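Local atomic coordinates of cucumber stellacyanin (PDB entry 1JER), a protein that binds a single copper ion in a cupredoxin fold and probably serves as an electron carrier. Residues H6-D10 with W26-F32; G13-P17 with A46-H50; D36-F42 with S74-L80; E53-F58 with H86-C90. One frame throughout, in Å; residues are numbered along the deposited sequence.

Contact 1 of 4, residues H6-D10 with W26-F32; sequences HIVGD and WAAGKTF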
loop_
_atom_site.group_PDB
_atom_site.type_symbol
_atom_site.label_atom_id
_atom_site.label_comp_id
_atom_site.label_asym_id
_atom_site.label_seq_id
_atom_site.Cartn_x
_atom_site.Cartn_y
_atom_site.Cartn_z
ATOM N N HIS A 6 4.552 7.745 5.564
ATOM C CA HIS A 6 5.648 8.741 5.395
ATOM C C HIS A 6 5.729 9.069 3.880
ATOM O O HIS A 6 5.633 8.142 3.081
ATOM C CB HIS A 6 6.959 8.073 5.787
ATOM C CG HIS A 6 6.959 7.550 7.188
ATOM N ND1 HIS A 6 7.353 8.363 8.253
ATOM C CD2 HIS A 6 6.681 6.310 7.665
ATOM C CE1 HIS A 6 7.294 7.611 9.366
ATOM N NE2 HIS A 6 6.886 6.389 9.045
ATOM N N ILE A 7 5.954 10.310 3.573
ATOM C CA ILE A 7 6.073 10.697 2.141
ATOM C C ILE A 7 7.572 10.760 1.812
ATOM O O ILE A 7 8.291 11.562 2.344
ATOM C CB ILE A 7 5.467 12.105 1.936
ATOM C CG1 ILE A 7 3.960 12.139 2.326
ATOM C CG2 ILE A 7 5.563 12.434 0.421
ATOM C CD1 ILE A 7 3.161 11.100 1.544
ATOM N N VAL A 8 8.012 9.786 1.007
ATOM C CA VAL A 8 9.442 9.663 0.734
ATOM C C VAL A 8 9.953 10.957 0.115
ATOM O O VAL A 8 9.409 11.430 -0.882
ATOM C CB VAL A 8 9.693 8.480 -0.210
ATOM C CG1 VAL A 8 11.161 8.451 -0.635
ATOM C CG2 VAL A 8 9.330 7.160 0.453
ATOM N N GLY A 9 10.957 11.555 0.740
ATOM C CA GLY A 9 11.505 12.825 0.258
ATOM C C GLY A 9 10.645 14.027 0.545
ATOM O O GLY A 9 10.953 15.120 0.016
ATOM N N ASP A 10 9.610 13.878 1.367
ATOM C CA ASP A 10 8.684 14.951 1.697
ATOM C C ASP A 10 8.213 15.637 0.411
ATOM O O ASP A 10 7.780 14.920 -0.532
ATOM C CB ASP A 10 9.289 15.927 2.688
ATOM C CG ASP A 10 9.645 15.220 4.021
ATOM O OD1 ASP A 10 8.941 14.273 4.373
ATOM O OD2 ASP A 10 10.571 15.693 4.671
ATOM N N TRP A 26 17.099 12.071 4.461
ATOM C CA TRP A 26 15.673 12.147 4.734
ATOM C C TRP A 26 15.290 11.024 5.692
ATOM O O TRP A 26 14.593 11.232 6.692
ATOM C CB TRP A 26 14.902 11.922 3.355
ATOM C CG TRP A 26 13.417 11.785 3.646
ATOM C CD1 TRP A 26 12.544 12.804 3.862
ATOM C CD2 TRP A 26 12.666 10.564 3.743
ATOM N NE1 TRP A 26 11.285 12.272 4.116
ATOM C CE2 TRP A 26 11.348 10.914 4.043
ATOM C CE3 TRP A 26 12.995 9.213 3.611
ATOM C CZ2 TRP A 26 10.316 9.975 4.235
ATOM C CZ3 TRP A 26 11.985 8.290 3.796
ATOM C CH2 TRP A 26 10.667 8.658 4.092
ATOM N N ALA A 27 15.775 9.811 5.428
ATOM C CA ALA A 27 15.427 8.657 6.267
ATOM C C ALA A 27 15.981 8.828 7.689
ATOM O O ALA A 27 15.289 8.447 8.644
ATOM C CB ALA A 27 16.014 7.384 5.663
ATOM N N ALA A 28 17.160 9.428 7.827
ATOM C CA ALA A 28 17.726 9.557 9.208
ATOM C C ALA A 28 16.963 10.535 10.055
ATOM O O ALA A 28 17.160 10.595 11.299
ATOM C CB ALA A 28 19.195 9.982 9.061
ATOM N N GLY A 29 16.075 11.370 9.517
ATOM C CA GLY A 29 15.288 12.258 10.326
ATOM C C GLY A 29 13.981 11.671 10.802
ATOM O O GLY A 29 13.177 12.377 11.428
ATOM N N LYS A 30 13.675 10.422 10.456
ATOM C CA LYS A 30 12.360 9.829 10.798
ATOM C C LYS A 30 12.576 8.541 11.649
ATOM O O LYS A 30 13.647 7.982 11.650
ATOM C CB LYS A 30 11.735 9.262 9.484
ATOM C CG LYS A 30 11.668 10.302 8.377
ATOM C CD LYS A 30 10.607 11.313 8.634
ATOM C CE LYS A 30 10.435 12.268 7.427
ATOM N NZ LYS A 30 9.085 12.922 7.547
ATOM N N THR A 31 11.458 8.094 12.246
ATOM C CA THR A 31 11.488 6.752 12.911
ATOM C C THR A 31 10.395 5.912 12.209
ATOM O O THR A 31 9.274 6.444 12.047
ATOM C CB THR A 31 11.128 6.895 14.388
ATOM O OG1 THR A 31 12.226 7.522 15.037
ATOM C CG2 THR A 31 10.910 5.545 15.065
ATOM N N PHE A 32 10.736 4.745 11.723
ATOM C CA PHE A 32 9.747 3.956 10.949
ATOM C C PHE A 32 9.317 2.746 11.798
ATOM O O PHE A 32 10.205 2.027 12.244
ATOM C CB PHE A 32 10.477 3.410 9.683
ATOM C CG PHE A 32 10.941 4.562 8.788
ATOM C CD1 PHE A 32 10.036 5.227 7.982
ATOM C CD2 PHE A 32 12.266 4.961 8.805
ATOM C CE1 PHE A 32 10.465 6.285 7.186
ATOM C CE2 PHE A 32 12.696 6.041 8.021
ATOM C CZ PHE A 32 11.787 6.701 7.213
HETATM O O HOH W 1 7.000 11.068 8.134
HETATM O O HOH W 2 6.714 12.186 5.493
#
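W26, in the last turn of helix 22-28, and H6, on strand 5-7, carry most of this contact. The indole lies flat against the type II turn I7-D10, whose D10 N to I7 O bond is 2.8 Å. V8 CA sits over its six-membered ring, 3.9 Å from the centroid, and G9 CA over the five-membered ring at the same distance, both as CH-pi contacts. G9 has a positive phi, as glycine commonly has at the third position of such a turn. At the rim of the indole W26 NE1 donates to D10 OD1 (3.1 Å). The same D10 OD1 meets K30 NZ at 3.5 Å in a salt bridge whose hydrogen bond is weak. H6 packs its CB against W26 CH2 (4.1 Å) and offers a ring face to the edge of F32, a T-shaped pair with centroids 4.6 Å apart and planes at 62°. One water links H6 ND1 to K30 NZ, a second I7 N to K30 NZ, while H6 NE2 is hydrogen-bonded to D36. Strand 5-7 pairs through its backbone with strand 37-40, and W26 and F32 rest on strand 101-107, so helix 22-28 packs along the side where edge strand 5-7 faces the other sheet.

Contact 2 of 4, residues G13-P17 with A46-H50; sequences GWSVP and AHNVH. With CU (copper (II) ion), chain B.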
loop_
_atom_site.group_PDB
_atom_site.type_symbol
_atom_site.label_atom_id
_atom_site.label_comp_id
_atom_site.label_asym_id
_atom_site.label_seq_id
_atom_site.Cartn_x
_atom_site.Cartn_y
_atom_site.Cartn_z
ATOM N N GLY A 13 9.477 14.320 -3.125
ATOM C CA GLY A 13 9.003 13.117 -3.803
ATOM C C GLY A 13 10.159 12.221 -4.188
ATOM O O GLY A 13 11.267 12.346 -3.674
ATOM N N TRP A 14 9.881 11.279 -5.088
ATOM C CA TRP A 14 10.855 10.250 -5.466
ATOM C C TRP A 14 11.426 10.615 -6.853
ATOM O O TRP A 14 10.682 10.563 -7.827
ATOM C CB TRP A 14 10.062 8.946 -5.607
ATOM C CG TRP A 14 10.812 7.680 -5.826
ATOM C CD1 TRP A 14 10.455 6.762 -6.813
ATOM C CD2 TRP A 14 11.905 7.095 -5.129
ATOM N NE1 TRP A 14 11.309 5.682 -6.751
ATOM C CE2 TRP A 14 12.202 5.848 -5.738
ATOM C CE3 TRP A 14 12.711 7.504 -4.049
ATOM C CZ2 TRP A 14 13.216 5.001 -5.329
ATOM C CZ3 TRP A 14 13.737 6.640 -3.639
ATOM C CH2 TRP A 14 13.994 5.415 -4.258
ATOM N N SER A 15 12.670 11.048 -6.889
ATOM C CA SER A 15 13.252 11.404 -8.223
ATOM C C SER A 15 14.742 11.255 -8.116
ATOM O O SER A 15 15.269 10.859 -7.042
ATOM C CB SER A 15 12.832 12.783 -8.682
ATOM O OG SER A 15 13.256 13.803 -7.812
ATOM N N VAL A 16 15.484 11.521 -9.175
ATOM C CA VAL A 16 16.948 11.450 -9.018
ATOM C C VAL A 16 17.406 12.744 -8.364
ATOM O O VAL A 16 17.173 13.840 -8.863
ATOM C CB VAL A 16 17.583 11.393 -10.456
ATOM C CG1 VAL A 16 19.091 11.372 -10.320
ATOM C CG2 VAL A 16 17.075 10.099 -11.104
ATOM N N PRO A 17 18.076 12.638 -7.224
ATOM C CA PRO A 17 18.365 13.837 -6.441
ATOM C C PRO A 17 19.615 14.573 -6.953
ATOM O O PRO A 17 20.415 13.992 -7.678
ATOM C CB PRO A 17 18.691 13.242 -5.054
ATOM C CG PRO A 17 19.375 11.945 -5.394
ATOM C CD PRO A 17 18.648 11.408 -6.614
ATOM N N ALA A 46 8.058 7.745 -15.392
ATOM C CA ALA A 46 9.445 8.197 -15.333
ATOM C C ALA A 46 10.312 7.376 -14.377
ATOM O O ALA A 46 11.526 7.309 -14.502
ATOM C CB ALA A 46 9.481 9.659 -14.844
ATOM N N HIS A 47 9.689 6.804 -13.348
ATOM C CA HIS A 47 10.563 6.022 -12.387
ATOM C C HIS A 47 9.747 4.795 -11.976
ATOM O O HIS A 47 8.624 4.584 -12.403
ATOM C CB HIS A 47 10.659 6.927 -11.078
ATOM C CG HIS A 47 11.410 8.185 -11.362
ATOM N ND1 HIS A 47 12.765 8.182 -11.614
ATOM C CD2 HIS A 47 10.983 9.480 -11.503
ATOM C CE1 HIS A 47 13.165 9.437 -11.860
ATOM N NE2 HIS A 47 12.113 10.229 -11.790
ATOM N N ASN A 48 10.296 4.026 -11.034
ATOM C CA ASN A 48 9.504 2.928 -10.469
ATOM C C ASN A 48 10.039 2.708 -9.038
ATOM O O ASN A 48 10.919 3.489 -8.612
ATOM C CB ASN A 48 9.571 1.667 -11.294
ATOM C CG ASN A 48 10.986 1.170 -11.518
ATOM O OD1 ASN A 48 11.291 0.585 -12.575
ATOM N ND2 ASN A 48 11.859 1.418 -10.606
ATOM N N VAL A 49 9.455 1.741 -8.358
ATOM C CA VAL A 49 9.892 1.437 -6.995
ATOM C C VAL A 49 10.009 -0.090 -6.872
ATOM O O VAL A 49 9.051 -0.791 -7.139
ATOM C CB VAL A 49 8.833 1.885 -5.958
ATOM C CG1 VAL A 49 9.436 1.545 -4.558
ATOM C CG2 VAL A 49 8.625 3.396 -6.050
ATOM N N HIS A 50 11.211 -0.527 -6.492
ATOM C CA HIS A 50 11.442 -1.962 -6.338
ATOM C C HIS A 50 12.147 -2.225 -5.031
ATOM O O HIS A 50 13.093 -1.553 -4.642
ATOM C CB HIS A 50 12.344 -2.420 -7.521
ATOM C CG HIS A 50 12.816 -3.824 -7.441
ATOM N ND1 HIS A 50 11.998 -4.920 -7.539
ATOM C CD2 HIS A 50 14.081 -4.328 -7.307
ATOM C CE1 HIS A 50 12.703 -6.034 -7.432
ATOM N NE2 HIS A 50 13.970 -5.700 -7.291
HETATM CU CU CU B . 13.997 6.665 -11.460
#
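An indole N-H reaching a backbone carbonyl is the one hydrogen bond between these two irregular loops: W14 NE1 donates to N48 O over 2.9 Å, nearly straight at 170°. It fastens the loop 13-17 to the chain just after H47, a ligand of the copper. The acceptor lies near the indole plane, at the ring edge, while V49 CG2 packs 3.9 Å from W14 CD1. The same loop also packs against the H47 imidazole. S15 CA stands over one face of the ring, a CH-pi contact 4.3 Å from its centroid; V16 CG2 comes within 4.0 Å of H47 CE1, and W14 O lies 3.8 Å from H47 CD2. The 13-17 loop thus lines one side of the ring, consistent with limiting its movement, while H47 ND1 binds CU at 2.0 Å. W14 also meets F40 edge-to-face, and its backbone bonds to N41, so the loop is also tied to the strand 37-40 region. H95, C90 and Q100 complete the coordination of the copper. Two histidines and a cysteine are the core ligands of a cupredoxin type 1 (blue) copper site, and a glutamine in the place of the usual axial methionine is the hallmark of stellacyanins.

Contact 3 of 4, residues D36-F42 with S74-L80; sequences DSLQFNF and SPVIERL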
loop_
_atom_site.group_PDB
_atom_site.type_symbol
_atom_site.label_atom_id
_atom_site.label_comp_id
_atom_site.label_asym_id
_atom_site.label_seq_id
_atom_site.Cartn_x
_atom_site.Cartn_y
_atom_site.Cartn_z
ATOM N N ASP A 36 3.638 1.165 9.582
ATOM C CA ASP A 36 3.632 2.462 8.830
ATOM C C ASP A 36 3.737 2.068 7.326
ATOM O O ASP A 36 4.036 0.964 6.982
ATOM C CB ASP A 36 5.017 3.146 9.131
ATOM C CG ASP A 36 5.006 3.817 10.482
ATOM O OD1 ASP A 36 3.964 3.790 11.165
ATOM O OD2 ASP A 36 6.060 4.366 10.890
ATOM N N SER A 37 3.536 3.131 6.508
ATOM C CA SER A 37 3.691 2.862 5.052
ATOM C C SER A 37 4.610 3.974 4.489
ATOM O O SER A 37 4.801 5.002 5.107
ATOM C CB SER A 37 2.269 3.084 4.413
ATOM O OG SER A 37 1.411 2.013 4.821
ATOM N N LEU A 38 5.120 3.689 3.288
ATOM C CA LEU A 38 6.017 4.667 2.618
ATOM C C LEU A 38 5.259 5.000 1.270
ATOM O O LEU A 38 4.907 4.058 0.600
ATOM C CB LEU A 38 7.266 3.912 2.134
ATOM C CG LEU A 38 8.336 3.582 3.140
ATOM C CD1 LEU A 38 9.582 3.051 2.439
ATOM C CD2 LEU A 38 8.666 4.817 3.994
ATOM N N GLN A 39 5.076 6.279 1.066
ATOM C CA GLN A 39 4.414 6.698 -0.187
ATOM C C GLN A 39 5.476 7.315 -1.127
ATOM O O GLN A 39 6.098 8.305 -0.723
ATOM C CB GLN A 39 3.345 7.746 0.099
ATOM C CG GLN A 39 2.727 8.268 -1.210
ATOM C CD GLN A 39 1.402 8.946 -0.973
ATOM O OE1 GLN A 39 0.718 8.640 0.013
ATOM N NE2 GLN A 39 1.034 9.852 -1.867
ATOM N N PHE A 40 5.596 6.754 -2.315
ATOM C CA PHE A 40 6.586 7.308 -3.305
ATOM C C PHE A 40 5.728 8.016 -4.411
ATOM O O PHE A 40 4.897 7.345 -4.992
ATOM C CB PHE A 40 7.221 6.080 -4.002
ATOM C CG PHE A 40 8.199 5.329 -3.092
ATOM C CD1 PHE A 40 7.694 4.347 -2.231
ATOM C CD2 PHE A 40 9.544 5.558 -3.130
ATOM C CE1 PHE A 40 8.596 3.601 -1.456
ATOM C CE2 PHE A 40 10.445 4.842 -2.333
ATOM C CZ PHE A 40 9.929 3.879 -1.466
ATOM N N ASN A 41 5.954 9.304 -4.552
ATOM C CA ASN A 41 5.204 10.114 -5.537
ATOM C C ASN A 41 6.204 10.523 -6.652
ATOM O O ASN A 41 7.284 11.038 -6.380
ATOM C CB ASN A 41 4.782 11.449 -4.858
ATOM C CG ASN A 41 3.688 11.210 -3.811
ATOM O OD1 ASN A 41 2.832 10.389 -3.936
ATOM N ND2 ASN A 41 3.771 12.067 -2.762
ATOM N N PHE A 42 5.784 10.242 -7.883
ATOM C CA PHE A 42 6.714 10.640 -9.000
ATOM C C PHE A 42 5.834 10.751 -10.257
ATOM O O PHE A 42 4.729 10.206 -10.301
ATOM C CB PHE A 42 7.732 9.553 -9.175
ATOM C CG PHE A 42 7.234 8.141 -9.246
ATOM C CD1 PHE A 42 7.024 7.397 -8.081
ATOM C CD2 PHE A 42 6.976 7.522 -10.466
ATOM C CE1 PHE A 42 6.587 6.085 -8.161
ATOM C CE2 PHE A 42 6.535 6.227 -10.552
ATOM C CZ PHE A 42 6.316 5.485 -9.387
ATOM N N SER A 74 2.043 5.977 -10.218
ATOM C CA SER A 74 2.337 6.666 -8.948
ATOM C C SER A 74 0.984 7.152 -8.418
ATOM O O SER A 74 0.129 7.462 -9.268
ATOM C CB SER A 74 3.267 7.841 -9.234
ATOM O OG SER A 74 3.365 8.750 -8.103
ATOM N N PRO A 75 0.804 7.226 -7.138
ATOM C CA PRO A 75 1.805 6.909 -6.130
ATOM C C PRO A 75 1.883 5.410 -5.843
ATOM O O PRO A 75 0.889 4.694 -6.050
ATOM C CB PRO A 75 1.176 7.556 -4.840
ATOM C CG PRO A 75 -0.290 7.401 -5.089
ATOM C CD PRO A 75 -0.472 7.719 -6.570
ATOM N N VAL A 76 3.057 4.997 -5.395
ATOM C CA VAL A 76 3.277 3.600 -4.968
ATOM C C VAL A 76 3.359 3.653 -3.429
ATOM O O VAL A 76 4.100 4.515 -2.925
ATOM C CB VAL A 76 4.616 3.074 -5.472
ATOM C CG1 VAL A 76 4.959 1.758 -4.730
ATOM C CG2 VAL A 76 4.487 2.788 -6.983
ATOM N N ILE A 77 2.521 2.888 -2.770
ATOM C CA ILE A 77 2.548 2.998 -1.250
ATOM C C ILE A 77 2.921 1.621 -0.732
ATOM O O ILE A 77 2.270 0.624 -1.072
ATOM C CB ILE A 77 1.151 3.422 -0.735
ATOM C CG1 ILE A 77 0.842 4.907 -1.121
ATOM C CG2 ILE A 77 1.196 3.413 0.832
ATOM C CD1 ILE A 77 -0.568 5.131 -1.573
ATOM N N GLU A 78 4.041 1.530 -0.013
ATOM C CA GLU A 78 4.518 0.208 0.436
ATOM C C GLU A 78 4.315 0.112 1.957
ATOM O O GLU A 78 4.660 1.039 2.653
ATOM C CB GLU A 78 6.059 0.137 0.174
ATOM C CG GLU A 78 6.326 0.082 -1.360
ATOM C CD GLU A 78 6.141 -1.322 -1.899
ATOM O OE1 GLU A 78 6.230 -2.291 -1.110
ATOM O OE2 GLU A 78 5.961 -1.478 -3.134
ATOM N N ARG A 79 3.772 -1.017 2.391
ATOM C CA ARG A 79 3.551 -1.221 3.820
ATOM C C ARG A 79 4.824 -1.771 4.458
ATOM O O ARG A 79 5.489 -2.629 3.898
ATOM C CB ARG A 79 2.392 -2.210 4.108
ATOM C CG ARG A 79 1.836 -1.954 5.534
ATOM C CD ARG A 79 0.534 -2.698 5.805
ATOM N NE ARG A 79 -0.439 -1.818 6.515
ATOM C CZ ARG A 79 -0.581 -1.798 7.828
ATOM N NH1 ARG A 79 -0.290 -2.889 8.538
ATOM N NH2 ARG A 79 -1.032 -0.708 8.474
ATOM N N LEU A 80 5.111 -1.274 5.668
ATOM C CA LEU A 80 6.337 -1.816 6.344
ATOM C C LEU A 80 5.819 -2.863 7.371
ATOM O O LEU A 80 5.326 -2.513 8.418
ATOM C CB LEU A 80 7.019 -0.640 7.044
ATOM C CG LEU A 80 7.432 0.499 6.070
ATOM C CD1 LEU A 80 8.054 1.662 6.801
ATOM C CD2 LEU A 80 8.357 -0.026 4.999
HETATM O O HOH W 3 -0.652 -0.154 4.398
#
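Strands 37-40 and 76-79 form an antiparallel ladder in one sheet of the cupredoxin beta-sandwich, their axes 4.5 Å apart and 163° between directions. Hydrogen-bonded pairs L38-E78 and F40-V76 direct their CB atoms to one face, S37-R79 and Q39-I77 to the other. On the L38 and F40 face, L80 CD2 packs against L38 CG (4.1 Å), F40 CB meets V76 CB (4.2 Å), and V76 CG2 abuts the rim of the F42 ring at CZ (4.0 Å). L38 and F40 continue inward onto L102. On the opposite face I77 wedges between S37 and Q39, its CG2 beside S37 CB (3.8 Å) and its CG1 against Q39 CG (3.9 Å). R79 hydrogen-bonds to T73 and forms a salt bridge with E71 of the second subunit. Beyond the ladder, S74 OG, also hydrogen-bonded to Q2 of the second subunit, accepts from F42 N (2.9 Å), and S74 CB stands over the F42 ring face as a CH-pi contact, 3.7 Å from the centroid and 3° off its normal.

Contact 4 of 4, residues E53-F58 with H86-C90; sequences ETKQSF and HYFVC. With CU (copper (II) ion), chain B.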
loop_
_atom_site.group_PDB
_atom_site.type_symbol
_atom_site.label_atom_id
_atom_site.label_comp_id
_atom_site.label_asym_id
_atom_site.label_seq_id
_atom_site.Cartn_x
_atom_site.Cartn_y
_atom_site.Cartn_z
ATOM N N GLU A 53 16.348 -7.441 -1.814
ATOM C CA GLU A 53 16.530 -8.392 -0.729
ATOM C C GLU A 53 17.728 -8.102 0.160
ATOM O O GLU A 53 17.623 -8.201 1.393
ATOM C CB GLU A 53 16.662 -9.802 -1.319
ATOM C CG GLU A 53 16.520 -9.911 -2.807
ATOM C CD GLU A 53 17.281 -8.955 -3.671
ATOM O OE1 GLU A 53 18.490 -9.131 -3.929
ATOM O OE2 GLU A 53 16.643 -8.015 -4.223
ATOM N N THR A 54 18.884 -7.850 -0.430
ATOM C CA THR A 54 20.152 -7.752 0.262
ATOM C C THR A 54 20.816 -6.406 0.071
ATOM O O THR A 54 20.605 -5.765 -0.961
ATOM C CB THR A 54 21.183 -8.793 -0.324
ATOM O OG1 THR A 54 20.547 -10.076 -0.386
ATOM C CG2 THR A 54 21.493 -8.370 -1.766
ATOM N N LYS A 55 21.660 -6.030 1.038
ATOM C CA LYS A 55 22.401 -4.800 0.997
ATOM C C LYS A 55 23.399 -4.765 -0.169
ATOM O O LYS A 55 23.737 -3.708 -0.680
ATOM C CB LYS A 55 23.169 -4.522 2.306
ATOM C CG LYS A 55 23.920 -3.186 2.219
ATOM C CD LYS A 55 24.940 -3.000 3.299
ATOM C CE LYS A 55 25.944 -1.893 2.940
ATOM N NZ LYS A 55 25.212 -0.656 2.483
ATOM N N GLN A 56 23.936 -5.951 -0.462
ATOM C CA GLN A 56 24.993 -6.045 -1.508
ATOM C C GLN A 56 24.391 -5.641 -2.844
ATOM O O GLN A 56 24.954 -4.783 -3.529
ATOM C CB GLN A 56 25.529 -7.471 -1.529
ATOM C CG GLN A 56 26.476 -7.845 -0.420
ATOM C CD GLN A 56 26.002 -7.798 0.999
ATOM O OE1 GLN A 56 25.160 -8.567 1.497
ATOM N NE2 GLN A 56 26.628 -6.908 1.810
ATOM N N SER A 57 23.233 -6.228 -3.160
ATOM C CA SER A 57 22.560 -5.868 -4.429
ATOM C C SER A 57 22.166 -4.398 -4.455
ATOM O O SER A 57 22.294 -3.717 -5.481
ATOM C CB SER A 57 21.270 -6.709 -4.527
ATOM O OG SER A 57 21.634 -8.030 -4.863
ATOM N N PHE A 58 21.596 -3.913 -3.342
ATOM C CA PHE A 58 21.187 -2.487 -3.250
ATOM C C PHE A 58 22.410 -1.622 -3.465
ATOM O O PHE A 58 22.414 -0.617 -4.176
ATOM C CB PHE A 58 20.733 -2.298 -1.759
ATOM C CG PHE A 58 20.420 -0.888 -1.345
ATOM C CD1 PHE A 58 19.246 -0.267 -1.813
ATOM C CD2 PHE A 58 21.238 -0.164 -0.515
ATOM C CE1 PHE A 58 18.939 1.014 -1.403
ATOM C CE2 PHE A 58 20.962 1.132 -0.138
ATOM C CZ PHE A 58 19.771 1.718 -0.578
ATOM N N HIS A 86 15.252 -2.320 5.224
ATOM C CA HIS A 86 14.513 -2.478 3.955
ATOM C C HIS A 86 15.226 -1.573 2.928
ATOM O O HIS A 86 15.735 -0.520 3.272
ATOM C CB HIS A 86 13.070 -2.111 4.086
ATOM C CG HIS A 86 12.250 -3.091 4.876
ATOM N ND1 HIS A 86 12.310 -3.156 6.244
ATOM C CD2 HIS A 86 11.375 -4.041 4.493
ATOM C CE1 HIS A 86 11.498 -4.110 6.674
ATOM N NE2 HIS A 86 10.915 -4.657 5.643
ATOM N N TYR A 87 15.258 -2.057 1.700
ATOM C CA TYR A 87 16.036 -1.339 0.659
ATOM C C TYR A 87 15.113 -1.140 -0.554
ATOM O O TYR A 87 14.561 -2.117 -1.077
ATOM C CB TYR A 87 17.121 -2.385 0.189
ATOM C CG TYR A 87 18.072 -2.691 1.340
ATOM C CD1 TYR A 87 18.911 -1.712 1.829
ATOM C CD2 TYR A 87 18.055 -3.938 1.941
ATOM C CE1 TYR A 87 19.775 -1.973 2.894
ATOM C CE2 TYR A 87 18.919 -4.215 2.999
ATOM C CZ TYR A 87 19.760 -3.229 3.450
ATOM O OH TYR A 87 20.608 -3.498 4.518
ATOM N N PHE A 88 15.007 0.086 -1.026
ATOM C CA PHE A 88 14.113 0.297 -2.216
ATOM C C PHE A 88 14.942 1.085 -3.246
ATOM O O PHE A 88 15.706 1.981 -2.882
ATOM C CB PHE A 88 12.952 1.191 -1.794
ATOM C CG PHE A 88 12.056 0.564 -0.736
ATOM C CD1 PHE A 88 11.023 -0.262 -1.105
ATOM C CD2 PHE A 88 12.327 0.837 0.619
ATOM C CE1 PHE A 88 10.225 -0.878 -0.141
ATOM C CE2 PHE A 88 11.536 0.196 1.562
ATOM C CZ PHE A 88 10.492 -0.605 1.188
ATOM N N VAL A 89 14.694 0.785 -4.524
ATOM C CA VAL A 89 15.461 1.550 -5.531
ATOM C C VAL A 89 14.512 1.819 -6.717
ATOM O O VAL A 89 13.455 1.236 -6.817
ATOM C CB VAL A 89 16.616 0.687 -6.090
ATOM C CG1 VAL A 89 17.602 0.337 -4.970
ATOM C CG2 VAL A 89 16.063 -0.609 -6.679
ATOM N N CYS A 90 15.009 2.681 -7.587
ATOM C CA CYS A 90 14.359 2.863 -8.893
ATOM C C CYS A 90 15.271 2.116 -9.904
ATOM O O CYS A 90 16.497 2.291 -9.836
ATOM C CB CYS A 90 14.432 4.379 -9.265
ATOM S SG CYS A 90 13.734 4.560 -10.965
HETATM CU CU CU B . 13.997 6.665 -11.460
#
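Helix 55-60 begins beside strand 84-89, with T54 at its N-cap position and F58 N bonded back to T54 O at 3.2 Å; the backbones come nearest at F58 and Y87, whose CA atoms lie 6.6 Å apart, leaving space for side chains. In this cupredoxin beta-sandwich the short helix lies on the outward face of the sheet, where Y87 and V89 point toward it and H86 and F88 point away. The contact is mainly apolar and aromatic. F58 projects from the helix onto the strand, its CD1 3.6 Å from Y87 CB and 3.6 Å from V89 CG1. The F58 and Y87 rings meet obliquely, centroids 4.9 Å apart and planes at 41°. Y87 in turn underlies the first turn of the helix, with K55 CA over its face at 4.2 Å from the centroid. The K55 amine turns elsewhere, to a salt bridge with D59. F58 also forms a cation-pi contact with K101 of strand 101-107, and Y87 and V89 bond through their backbones to strand 50-52. The helix thus packs on the strand that leads into the metal site: one residue past V89, C90 SG binds CU at 2.2 Å.

How the contacts relate
From the N terminus, contact 1 closes the first excursion, bringing helix 22-28 back onto the end of strand 5-7. Contact 2 starts inside that loop and ends beyond strand 37-40, so it crosses contact 1, with V8 packed on W14, and also crosses contact 3, where W14 N lies 2.9 Å from N41 O. Contact 3 spans strand 50-52 and helix 55-60 and crosses contact 4, which closes the loop containing strand 76-79 by bringing helix 55-60 onto strand 84-89; none nests in another. Contacts 1 and 3 share a sheet through strands 5-7 and 37-40, whereas L38 and F40 meet F88 between the sheets. Contacts 2 and 4 come together at the copper, each supplying one ligand.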